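Local atomic coordinates of Sec-alkylsulfatase (Pseudomonas sp., PDB entry 4AXH), a protein that hydrolyses (R)-secondary alkyl sulfates with strict inversion of configuration at carbon, using two zinc ions, to give homochiral (S)-alcohols and sulfate. Residues K203-S208 against V266-P271; L282-T287 against S294-Y299. All coordinates share one frame; numbering follows the deposited sequence.

Contact 1 (K203-S208 against V266-P271); sequences KVFAPS and VLIEKP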
loop_
_atom_site.group_PDB
_atom_site.type_symbol
_atom_site.label_atom_id
_atom_site.label_comp_id
_atom_site.label_asym_id
_atom_site.label_seq_id
_atom_site.Cartn_x
_atom_site.Cartn_y
_atom_site.Cartn_z
ATOM N N LYS A 203 -26.614 21.349 -13.910
ATOM C CA LYS A 203 -25.365 21.582 -13.188
ATOM C C LYS A 203 -24.929 20.274 -12.535
ATOM O O LYS A 203 -25.655 19.723 -11.720
ATOM C CB LYS A 203 -25.512 22.741 -12.166
ATOM C CG LYS A 203 -25.746 24.141 -12.775
ATOM C CD LYS A 203 -24.432 24.809 -13.222
ATOM C CE LYS A 203 -24.498 25.514 -14.574
ATOM N NZ LYS A 203 -23.140 25.884 -15.101
ATOM N N VAL A 204 -23.783 19.745 -12.945
ATOM C CA VAL A 204 -23.259 18.481 -12.443
ATOM C C VAL A 204 -21.970 18.696 -11.605
ATOM O O VAL A 204 -20.897 18.959 -12.153
ATOM C CB VAL A 204 -23.131 17.417 -13.567
ATOM C CG1 VAL A 204 -22.485 16.143 -13.056
ATOM C CG2 VAL A 204 -24.488 17.089 -14.141
ATOM N N PHE A 205 -22.098 18.591 -10.274
ATOM C CA PHE A 205 -21.004 18.806 -9.312
ATOM C C PHE A 205 -20.274 17.523 -8.989
ATOM O O PHE A 205 -20.896 16.462 -8.923
ATOM C CB PHE A 205 -21.526 19.433 -8.014
ATOM C CG PHE A 205 -22.399 20.652 -8.194
ATOM C CD1 PHE A 205 -23.761 20.523 -8.417
ATOM C CD2 PHE A 205 -21.861 21.927 -8.114
ATOM C CE1 PHE A 205 -24.570 21.649 -8.584
ATOM C CE2 PHE A 205 -22.665 23.053 -8.285
ATOM C CZ PHE A 205 -24.017 22.909 -8.510
ATOM N N ALA A 206 -18.944 17.628 -8.762
ATOM C CA ALA A 206 -18.064 16.509 -8.441
ATOM C C ALA A 206 -16.802 16.969 -7.722
ATOM O O ALA A 206 -16.324 18.057 -8.007
ATOM C CB ALA A 206 -17.694 15.722 -9.704
ATOM N N PRO A 207 -16.224 16.144 -6.797
ATOM C CA PRO A 207 -14.995 16.574 -6.100
ATOM C C PRO A 207 -13.784 16.601 -7.022
ATOM O O PRO A 207 -13.796 15.955 -8.068
ATOM C CB PRO A 207 -14.837 15.535 -4.995
ATOM C CG PRO A 207 -15.558 14.349 -5.476
ATOM C CD PRO A 207 -16.693 14.832 -6.299
ATOM N N SER A 208 -12.746 17.369 -6.639
ATOM C CA SER A 208 -11.485 17.526 -7.351
ATOM C C SER A 208 -10.915 16.178 -7.793
ATOM O O SER A 208 -10.861 15.229 -6.982
ATOM C CB SER A 208 -10.481 18.225 -6.432
ATOM O OG SER A 208 -9.163 18.272 -6.958
ATOM N N VAL A 266 -19.320 21.419 -12.912
ATOM C CA VAL A 266 -18.617 22.174 -11.875
ATOM C C VAL A 266 -17.859 21.303 -10.861
ATOM O O VAL A 266 -18.454 20.460 -10.174
ATOM C CB VAL A 266 -19.494 23.321 -11.266
ATOM C CG1 VAL A 266 -20.996 23.070 -11.418
ATOM C CG2 VAL A 266 -19.117 23.669 -9.830
ATOM N N LEU A 267 -16.543 21.537 -10.770
ATOM C CA LEU A 267 -15.611 20.834 -9.888
ATOM C C LEU A 267 -15.353 21.544 -8.566
ATOM O O LEU A 267 -15.014 22.724 -8.567
ATOM C CB LEU A 267 -14.278 20.636 -10.620
ATOM C CG LEU A 267 -14.139 19.328 -11.396
ATOM C CD1 LEU A 267 -13.286 19.506 -12.604
ATOM C CD2 LEU A 267 -13.558 18.236 -10.511
ATOM N N ILE A 268 -15.478 20.814 -7.443
ATOM C CA ILE A 268 -15.229 21.322 -6.098
ATOM C C ILE A 268 -13.728 21.196 -5.831
ATOM O O ILE A 268 -13.177 20.080 -5.805
ATOM C CB ILE A 268 -16.120 20.621 -5.037
ATOM C CG1 ILE A 268 -17.592 20.435 -5.511
ATOM C CG2 ILE A 268 -16.025 21.295 -3.656
ATOM C CD1 ILE A 268 -18.351 21.697 -6.044
ATOM N N GLU A 269 -13.054 22.346 -5.689
ATOM C CA GLU A 269 -11.599 22.383 -5.550
ATOM C C GLU A 269 -11.065 22.849 -4.211
ATOM O O GLU A 269 -9.932 22.491 -3.849
ATOM C CB GLU A 269 -10.949 23.128 -6.741
ATOM C CG GLU A 269 -11.179 22.460 -8.106
ATOM C CD GLU A 269 -10.360 21.220 -8.436
ATOM O OE1 GLU A 269 -9.313 21.001 -7.786
ATOM O OE2 GLU A 269 -10.749 20.483 -9.372
ATOM N N LYS A 270 -11.874 23.634 -3.480
ATOM C CA LYS A 270 -11.543 24.168 -2.138
ATOM C C LYS A 270 -11.960 23.160 -1.029
ATOM O O LYS A 270 -12.962 22.459 -1.211
ATOM C CB LYS A 270 -12.269 25.521 -1.891
ATOM C CG LYS A 270 -11.930 26.640 -2.885
ATOM C CD LYS A 270 -12.903 27.810 -2.739
ATOM C CE LYS A 270 -12.727 28.872 -3.799
ATOM N NZ LYS A 270 -12.105 30.114 -3.250
ATOM N N PRO A 271 -11.280 23.122 0.150
ATOM C CA PRO A 271 -11.679 22.171 1.213
ATOM C C PRO A 271 -13.145 22.201 1.634
ATOM O O PRO A 271 -13.662 21.196 2.127
ATOM C CB PRO A 271 -10.762 22.542 2.368
ATOM C CG PRO A 271 -9.554 23.085 1.714
ATOM C CD PRO A 271 -10.080 23.886 0.557
#
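F205 and V266 carry the closely packed part of this contact: their side chains lie next to each other and point the same way, with F205 CE2 3.5 Å from V266 CG1. Both methyls of V266 meet CD2 and CE2 of the ring, CG1 coming in obliquely to its plane. Chi1 of -50° puts F205 CG anti to the carbonyl carbon, on the side of the backbone N. Two residues along, and on the same face, I268 brings CD1 to 4.1 Å from F205 CD2. F205, P207, V266 and I268 share one face of the sheet, and this face is covered from within the domain: the F205 ring meets that of F284, V277 touches it too, and L286 packs on P207. The backbones run parallel. V266 N donates to V204 O, A206 N to V266 O, and I268 N to A206 O, the last at 2.9 Å and almost straight (171°). In this metallo-beta-lactamase domain, strand 266-268 is an edge strand of its sheet within this chain, laid beside 203-207 after a connection that includes helices 210-219 and 222-233, and on the shared face the side chain of P207 comes near that of the zinc ligand H179. The other face carries less side-chain contact between the segments: A206 offers only CB, which packs on P264, while the exposed L267 folds its CD2 back to lie 3.4 Å from P207 O. Past the last bridge the ladder frays: S208 N still donates to I268 O, but the bond is weak, bent to 121°. A side-chain bond follows at the solvent side, S208 OG giving its proton to E269 OE1 at 2.9 Å from above the carboxylate plane. The chain of E269 bends at chi2, OE1 ends beside S208, and its backbone N is held by E273.

Contact 2 (L282-T287 against S294-Y299); sequences LEFQLT and SDMNIY
Q285 holds CG anti to its backbone N (chi1 171°), while N297 turns CG anti to its carbonyl carbon (chi1 -64°); from this antiparallel pair of the beta hairpin 280-286/296-300 the two amides reach out side by side. N297 ND2 donates to Q285 OE1 at 2.9 Å, with the acceptor in the plane of N297's amide but the donor well above that of Q285, the two planes being 62° apart. N297 OD1 is taken by N311 ND2. Paired backbone bonds join E283 with Y299 and Q285 with N297, and T287 N to D295 O closes the end of the ladder near the zinc site. On the other face F284 lies alongside both M296 and I298, which meet it at the same ring atom. I298 CG1 comes to the ring's edge, 3.6 Å from F284 CD1, and M296 CE approaches the same CD1 obliquely. M296 SD, 4.9 Å from the ring centroid, makes a Met-aromatic contact. E283 and Y299 share the face of Q285; the hydroxyl of Y299 bonds to R347 O. At the turn end of the hairpin, T287 CG2 lies 3.4 Å from N297 ND2, the two side chains crossing at about a right angle.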
loop_
_atom_site.group_PDB
_atom_site.type_symbol
_atom_site.label_atom_id
_atom_site.label_comp_id
_atom_site.label_asym_id
_atom_site.label_seq_id
_atom_site.Cartn_x
_atom_site.Cartn_y
_atom_site.Cartn_z
ATOM N N LEU A 282 -26.090 24.156 -0.793
ATOM C CA LEU A 282 -25.203 23.002 -0.721
ATOM C C LEU A 282 -23.851 23.468 -0.261
ATOM O O LEU A 282 -23.279 24.368 -0.869
ATOM C CB LEU A 282 -25.034 22.321 -2.102
ATOM C CG LEU A 282 -26.271 22.122 -2.977
ATOM C CD1 LEU A 282 -25.892 21.981 -4.422
ATOM C CD2 LEU A 282 -27.060 20.929 -2.531
ATOM N N GLU A 283 -23.344 22.860 0.819
ATOM C CA GLU A 283 -21.994 23.050 1.331
ATOM C C GLU A 283 -21.347 21.676 1.133
ATOM O O GLU A 283 -21.878 20.651 1.591
ATOM C CB GLU A 283 -21.974 23.463 2.813
ATOM C CG GLU A 283 -20.581 23.838 3.319
ATOM C CD GLU A 283 -20.457 24.519 4.678
ATOM O OE1 GLU A 283 -21.497 24.918 5.250
ATOM O OE2 GLU A 283 -19.312 24.670 5.165
ATOM N N PHE A 284 -20.264 21.661 0.379
ATOM C CA PHE A 284 -19.465 20.490 0.070
ATOM C C PHE A 284 -18.185 20.522 0.890
ATOM O O PHE A 284 -17.550 21.574 1.004
ATOM C CB PHE A 284 -19.103 20.501 -1.428
ATOM C CG PHE A 284 -20.266 20.605 -2.415
ATOM C CD1 PHE A 284 -21.090 19.509 -2.667
ATOM C CD2 PHE A 284 -20.488 21.772 -3.137
ATOM C CE1 PHE A 284 -22.137 19.591 -3.578
ATOM C CE2 PHE A 284 -21.531 21.854 -4.067
ATOM C CZ PHE A 284 -22.364 20.765 -4.267
ATOM N N GLN A 285 -17.797 19.370 1.456
ATOM C CA GLN A 285 -16.557 19.205 2.224
ATOM C C GLN A 285 -15.691 18.154 1.537
ATOM O O GLN A 285 -16.065 16.986 1.540
ATOM C CB GLN A 285 -16.851 18.772 3.670
ATOM C CG GLN A 285 -15.581 18.374 4.461
ATOM C CD GLN A 285 -15.808 17.509 5.684
ATOM O OE1 GLN A 285 -16.902 16.954 5.913
ATOM N NE2 GLN A 285 -14.738 17.355 6.472
ATOM N N LEU A 286 -14.544 18.555 0.964
ATOM C CA LEU A 286 -13.664 17.609 0.301
ATOM C C LEU A 286 -13.081 16.591 1.285
ATOM O O LEU A 286 -12.439 16.986 2.253
ATOM C CB LEU A 286 -12.509 18.349 -0.407
ATOM C CG LEU A 286 -12.764 19.009 -1.776
ATOM C CD1 LEU A 286 -11.486 19.687 -2.274
ATOM C CD2 LEU A 286 -13.155 18.001 -2.813
ATOM N N THR A 287 -13.298 15.291 1.037
ATOM C CA THR A 287 -12.739 14.188 1.853
ATOM C C THR A 287 -11.825 13.324 0.995
ATOM O O THR A 287 -11.912 12.098 1.023
ATOM C CB THR A 287 -13.831 13.382 2.559
ATOM O OG1 THR A 287 -14.656 12.812 1.574
ATOM C CG2 THR A 287 -14.668 14.206 3.502
ATOM N N SER A 294 -11.325 10.683 -5.123
ATOM C CA SER A 294 -12.068 11.914 -5.398
ATOM C C SER A 294 -13.334 11.696 -4.612
ATOM O O SER A 294 -14.099 10.779 -4.924
ATOM C CB SER A 294 -12.341 12.060 -6.897
ATOM O OG SER A 294 -12.794 13.372 -7.154
ATOM N N ASP A 295 -13.502 12.451 -3.520
ATOM C CA ASP A 295 -14.576 12.229 -2.542
ATOM C C ASP A 295 -14.965 13.493 -1.785
ATOM O O ASP A 295 -14.150 14.388 -1.604
ATOM C CB ASP A 295 -14.042 11.170 -1.537
ATOM C CG ASP A 295 -14.986 10.546 -0.549
ATOM O OD1 ASP A 295 -16.214 10.528 -0.819
ATOM O OD2 ASP A 295 -14.500 10.046 0.476
ATOM N N MET A 296 -16.204 13.530 -1.279
ATOM C CA MET A 296 -16.715 14.659 -0.516
ATOM C C MET A 296 -18.005 14.361 0.219
ATOM O O MET A 296 -18.741 13.453 -0.155
ATOM C CB MET A 296 -16.884 15.922 -1.405
ATOM C CG MET A 296 -18.014 15.854 -2.401
ATOM S SD MET A 296 -17.867 17.192 -3.568
ATOM C CE MET A 296 -19.377 16.965 -4.540
ATOM N N ASN A 297 -18.306 15.187 1.235
ATOM C CA ASN A 297 -19.561 15.134 1.997
ATOM C C ASN A 297 -20.401 16.343 1.555
ATOM O O ASN A 297 -19.877 17.311 1.011
ATOM C CB ASN A 297 -19.308 15.190 3.512
ATOM C CG ASN A 297 -18.542 14.028 4.077
ATOM O OD1 ASN A 297 -18.744 12.870 3.696
ATOM N ND2 ASN A 297 -17.684 14.307 5.044
ATOM N N ILE A 298 -21.695 16.266 1.735
ATOM C CA ILE A 298 -22.592 17.331 1.325
ATOM C C ILE A 298 -23.497 17.703 2.487
ATOM O O ILE A 298 -24.273 16.872 2.956
ATOM C CB ILE A 298 -23.380 16.967 0.037
ATOM C CG1 ILE A 298 -22.439 16.521 -1.097
ATOM C CG2 ILE A 298 -24.296 18.136 -0.423
ATOM C CD1 ILE A 298 -22.408 15.096 -1.326
ATOM N N TYR A 299 -23.362 18.931 2.984
ATOM C CA TYR A 299 -24.215 19.409 4.065
ATOM C C TYR A 299 -25.318 20.278 3.441
ATOM O O TYR A 299 -25.107 20.928 2.417
ATOM C CB TYR A 299 -23.392 20.139 5.164
ATOM C CG TYR A 299 -24.214 20.799 6.255
ATOM C CD1 TYR A 299 -24.855 20.041 7.230
ATOM C CD2 TYR A 299 -24.289 22.188 6.356
ATOM C CE1 TYR A 299 -25.596 20.648 8.246
ATOM C CE2 TYR A 299 -25.003 22.806 7.384
ATOM C CZ TYR A 299 -25.664 22.034 8.321
ATOM O OH TYR A 299 -26.417 22.662 9.282
#

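The centres of contact 1 and contact 2 lie about 9 Å apart, each contact in a different sheet of the same metallo-beta-lactamase domain. Two probable hydrogen bonds connect them: S208 O to S294 OG at 2.7 Å, and P271 O to L286 N at 3.0 Å, the latter where the chain leaving contact 1 meets the hairpin of contact 2. Between the sheets, P207 packs against L286, S294 and M296. Both contacts come close to H179, a ligand of one zinc ion: the side chain of D295 is about 3 Å from that of H179 and about 7 Å from a bound zinc, whereas the side chain of P207 is about 5 Å from that of H179 and about 11 Å from a bound zinc ion.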